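Local coordinates for protein aminopeptidase N (Francisella tularensis subsp. tularensis, PDB 5DLL) that probably removes N-terminal amino acids, alanine by preference, from intracellular peptides as a zinc-dependent aminopeptidase of the M1 family, at residues 824-832 and 841-849. Residues are numbered along the deposited sequence; the frame is centred on the assembly and turned at random.
Sequences ARNLMSWKR and MKNALEKIK
The link 824-832 folds back against helix segment 841-849, the backbones coming nearest where CA of Leu827 lies 5.5 Å from CA of Met841. What joins them is one face of the helix, formed by Met841, Lys842, Ala844, Leu845 and Ile848, a simple case of an interhelical connection packing back onto the helix that follows it. Leu827 CD2 lies 3.8 Å from Ala844 CB, Leu827 CD1 3.8 Å from Ile848 CD1, and Leu827 CB 3.6 Å from Leu845 CD2. Met841, extended beyond CG, meets Trp830 at its CB and backbone, with Met841 SD 3.6 Å from Trp830 CA. With chi1 at 62°, Trp830 CG stands between its backbone N and carbonyl carbon, and one face of the indole is turned to Lys842. The lysine chain passes over that face and bends at chi3, bringing Lys842 NZ 4.2 Å from the centroid of the Trp830 six-membered ring in a cation-pi contact; Lys842 CD adds a CH-pi contact over the same face. Lys831 CG covers the opposite face, and Trp830 NE1 is hydrogen-bonded to Ser864 O, which should help fix the rotation of the ring. Within the helical C-terminal region, Leu827 and Met841 also touch Tyr802 of helix 800-815, whereas Leu845 and Ile848 pack against helix 855-866.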
loop_
_atom_site.group_PDB
_atom_site.type_symbol
_atom_site.label_atom_id
_atom_site.label_comp_id
_atom_site.label_asym_id
_atom_site.label_seq_id
_atom_site.Cartn_x
_atom_site.Cartn_y
_atom_site.Cartn_z
ATOM N N ALA A 824 8.032 19.316 5.601
ATOM C CA ALA A 824 7.847 19.939 6.906
ATOM C C ALA A 824 7.431 18.936 7.980
ATOM O O ALA A 824 7.747 19.140 9.153
ATOM C CB ALA A 824 6.840 21.078 6.816
ATOM N N ARG A 825 6.742 17.857 7.591
ATOM C CA ARG A 825 6.374 16.787 8.539
ATOM C C ARG A 825 7.593 16.254 9.297
ATOM O O ARG A 825 7.459 15.739 10.406
ATOM C CB ARG A 825 5.660 15.617 7.844
ATOM C CG ARG A 825 4.320 15.960 7.199
ATOM C CD ARG A 825 3.373 14.764 7.190
ATOM N NE ARG A 825 2.441 14.799 6.058
ATOM C CZ ARG A 825 2.462 13.981 5.000
ATOM N NH1 ARG A 825 3.365 13.006 4.883
ATOM N NH2 ARG A 825 1.555 14.131 4.040
ATOM N N ASN A 826 8.774 16.381 8.689
ATOM C CA ASN A 826 10.046 16.029 9.333
ATOM C C ASN A 826 10.321 16.756 10.651
ATOM O O ASN A 826 11.126 16.285 11.457
ATOM C CB ASN A 826 11.220 16.295 8.376
ATOM C CG ASN A 826 11.344 15.244 7.284
ATOM O OD1 ASN A 826 11.471 14.052 7.563
ATOM N ND2 ASN A 826 11.329 15.686 6.036
ATOM N N LEU A 827 9.678 17.904 10.853
ATOM C CA LEU A 827 9.891 18.735 12.041
ATOM C C LEU A 827 8.739 18.677 13.046
ATOM O O LEU A 827 8.861 19.209 14.146
ATOM C CB LEU A 827 10.107 20.192 11.610
ATOM C CG LEU A 827 11.417 20.469 10.868
ATOM C CD1 LEU A 827 11.320 21.764 10.079
ATOM C CD2 LEU A 827 12.597 20.509 11.832
ATOM N N MET A 828 7.643 18.011 12.682
ATOM C CA MET A 828 6.387 18.100 13.436
ATOM C C MET A 828 6.215 17.014 14.508
ATOM O O MET A 828 5.166 16.940 15.145
ATOM C CB MET A 828 5.200 18.080 12.464
ATOM C CG MET A 828 5.372 19.036 11.286
ATOM S SD MET A 828 3.912 19.378 10.275
ATOM C CE MET A 828 3.066 17.795 10.277
ATOM N N SER A 829 7.244 16.190 14.716
ATOM C CA SER A 829 7.227 15.155 15.761
ATOM C C SER A 829 7.775 15.632 17.118
ATOM O O SER A 829 7.832 14.858 18.068
ATOM C CB SER A 829 8.029 13.938 15.297
ATOM O OG SER A 829 7.490 13.413 14.102
ATOM N N TRP A 830 8.160 16.903 17.199
ATOM C CA TRP A 830 8.783 17.505 18.392
ATOM C C TRP A 830 8.240 17.076 19.782
ATOM O O TRP A 830 8.984 17.103 20.764
ATOM C CB TRP A 830 8.739 19.038 18.265
ATOM C CG TRP A 830 7.348 19.603 18.198
ATOM C CD1 TRP A 830 6.632 19.900 17.073
ATOM C CD2 TRP A 830 6.504 19.934 19.309
ATOM N NE1 TRP A 830 5.394 20.398 17.417
ATOM C CE2 TRP A 830 5.291 20.425 18.784
ATOM C CE3 TRP A 830 6.658 19.862 20.698
ATOM C CZ2 TRP A 830 4.240 20.847 19.605
ATOM C CZ3 TRP A 830 5.613 20.277 21.508
ATOM C CH2 TRP A 830 4.421 20.764 20.960
ATOM N N LYS A 831 6.962 16.703 19.871
ATOM C CA LYS A 831 6.397 16.167 21.121
ATOM C C LYS A 831 7.114 14.913 21.638
ATOM O O LYS A 831 7.192 14.694 22.846
ATOM C CB LYS A 831 4.910 15.836 20.953
ATOM C CG LYS A 831 3.987 17.035 21.044
ATOM C CD LYS A 831 2.536 16.598 21.150
ATOM C CE LYS A 831 1.634 17.759 21.527
ATOM N NZ LYS A 831 0.248 17.300 21.812
ATOM N N ARG A 832 7.627 14.100 20.719
ATOM C CA ARG A 832 8.208 12.797 21.047
ATOM C C ARG A 832 9.617 12.871 21.654
ATOM O O ARG A 832 10.079 11.893 22.249
ATOM C CB ARG A 832 8.270 11.925 19.780
ATOM C CG ARG A 832 6.933 11.644 19.088
ATOM C CD ARG A 832 6.148 10.495 19.715
ATOM N NE ARG A 832 6.945 9.269 19.824
ATOM C CZ ARG A 832 7.493 8.799 20.947
ATOM N NH1 ARG A 832 7.339 9.428 22.108
ATOM N NH2 ARG A 832 8.208 7.681 20.905
ATOM N N MET A 841 13.525 21.786 17.033
ATOM C CA MET A 841 12.491 21.480 16.045
ATOM C C MET A 841 11.429 22.575 16.004
ATOM O O MET A 841 10.983 22.961 14.930
ATOM C CB MET A 841 11.825 20.131 16.357
ATOM C CG MET A 841 12.681 18.913 16.043
ATOM S SD MET A 841 11.848 17.362 16.441
ATOM C CE MET A 841 13.192 16.208 16.245
ATOM N N LYS A 842 11.017 23.056 17.177
ATOM C CA LYS A 842 10.029 24.133 17.270
ATOM C C LYS A 842 10.578 25.439 16.707
ATOM O O LYS A 842 9.922 26.084 15.896
ATOM C CB LYS A 842 9.573 24.338 18.716
ATOM C CG LYS A 842 8.784 23.167 19.274
ATOM C CD LYS A 842 8.100 23.506 20.589
ATOM C CE LYS A 842 6.846 24.339 20.372
ATOM N NZ LYS A 842 5.959 24.318 21.565
ATOM N N ASN A 843 11.777 25.827 17.137
ATOM C CA ASN A 843 12.472 26.976 16.552
ATOM C C ASN A 843 12.397 26.945 15.031
ATOM O O ASN A 843 12.087 27.953 14.399
ATOM C CB ASN A 843 13.946 27.000 16.963
ATOM C CG ASN A 843 14.148 27.305 18.433
ATOM O OD1 ASN A 843 13.205 27.619 19.152
ATOM N ND2 ASN A 843 15.391 27.205 18.889
ATOM N N ALA A 844 12.677 25.778 14.458
ATOM C CA ALA A 844 12.627 25.581 13.009
ATOM C C ALA A 844 11.216 25.724 12.445
ATOM O O ALA A 844 11.041 26.281 11.367
ATOM C CB ALA A 844 13.215 24.223 12.631
ATOM N N LEU A 845 10.218 25.210 13.159
ATOM C CA LEU A 845 8.823 25.405 12.761
ATOM C C LEU A 845 8.424 26.882 12.844
ATOM O O LEU A 845 7.775 27.402 11.941
ATOM C CB LEU A 845 7.880 24.556 13.621
ATOM C CG LEU A 845 7.911 23.047 13.360
ATOM C CD1 LEU A 845 7.004 22.324 14.346
ATOM C CD2 LEU A 845 7.513 22.724 11.926
ATOM N N GLU A 846 8.821 27.552 13.923
ATOM C CA GLU A 846 8.530 28.980 14.095
ATOM C C GLU A 846 9.292 29.851 13.087
ATOM O O GLU A 846 8.822 30.924 12.722
ATOM C CB GLU A 846 8.813 29.429 15.539
ATOM C CG GLU A 846 7.686 29.098 16.513
ATOM C CD GLU A 846 8.121 29.091 17.971
ATOM O OE1 GLU A 846 9.202 29.634 18.290
ATOM O OE2 GLU A 846 7.376 28.538 18.809
ATOM N N LYS A 847 10.457 29.384 12.644
ATOM C CA LYS A 847 11.226 30.071 11.608
ATOM C C LYS A 847 10.508 30.000 10.259
ATOM O O LYS A 847 10.509 30.964 9.495
ATOM C CB LYS A 847 12.630 29.465 11.502
ATOM C CG LYS A 847 13.651 30.316 10.762
ATOM C CD LYS A 847 13.806 29.882 9.317
ATOM C CE LYS A 847 14.837 30.729 8.588
ATOM N NZ LYS A 847 16.206 30.564 9.145
ATOM N N ILE A 848 9.894 28.858 9.977
ATOM C CA ILE A 848 9.086 28.681 8.767
ATOM C C ILE A 848 7.847 29.590 8.819
ATOM O O ILE A 848 7.552 30.310 7.866
ATOM C CB ILE A 848 8.671 27.194 8.590
ATOM C CG1 ILE A 848 9.901 26.328 8.271
ATOM C CG2 ILE A 848 7.622 27.031 7.493
ATOM C CD1 ILE A 848 9.733 24.857 8.602
ATOM N N LYS A 849 7.140 29.543 9.944
ATOM C CA LYS A 849 5.947 30.364 10.189
ATOM C C LYS A 849 6.227 31.872 10.042
ATOM O O LYS A 849 5.406 32.614 9.498
ATOM C CB LYS A 849 5.412 30.042 11.593
ATOM C CG LYS A 849 4.302 30.930 12.131
ATOM C CD LYS A 849 3.936 30.507 13.549
ATOM C CE LYS A 849 3.289 31.627 14.346
ATOM N NZ LYS A 849 1.971 32.019 13.784
#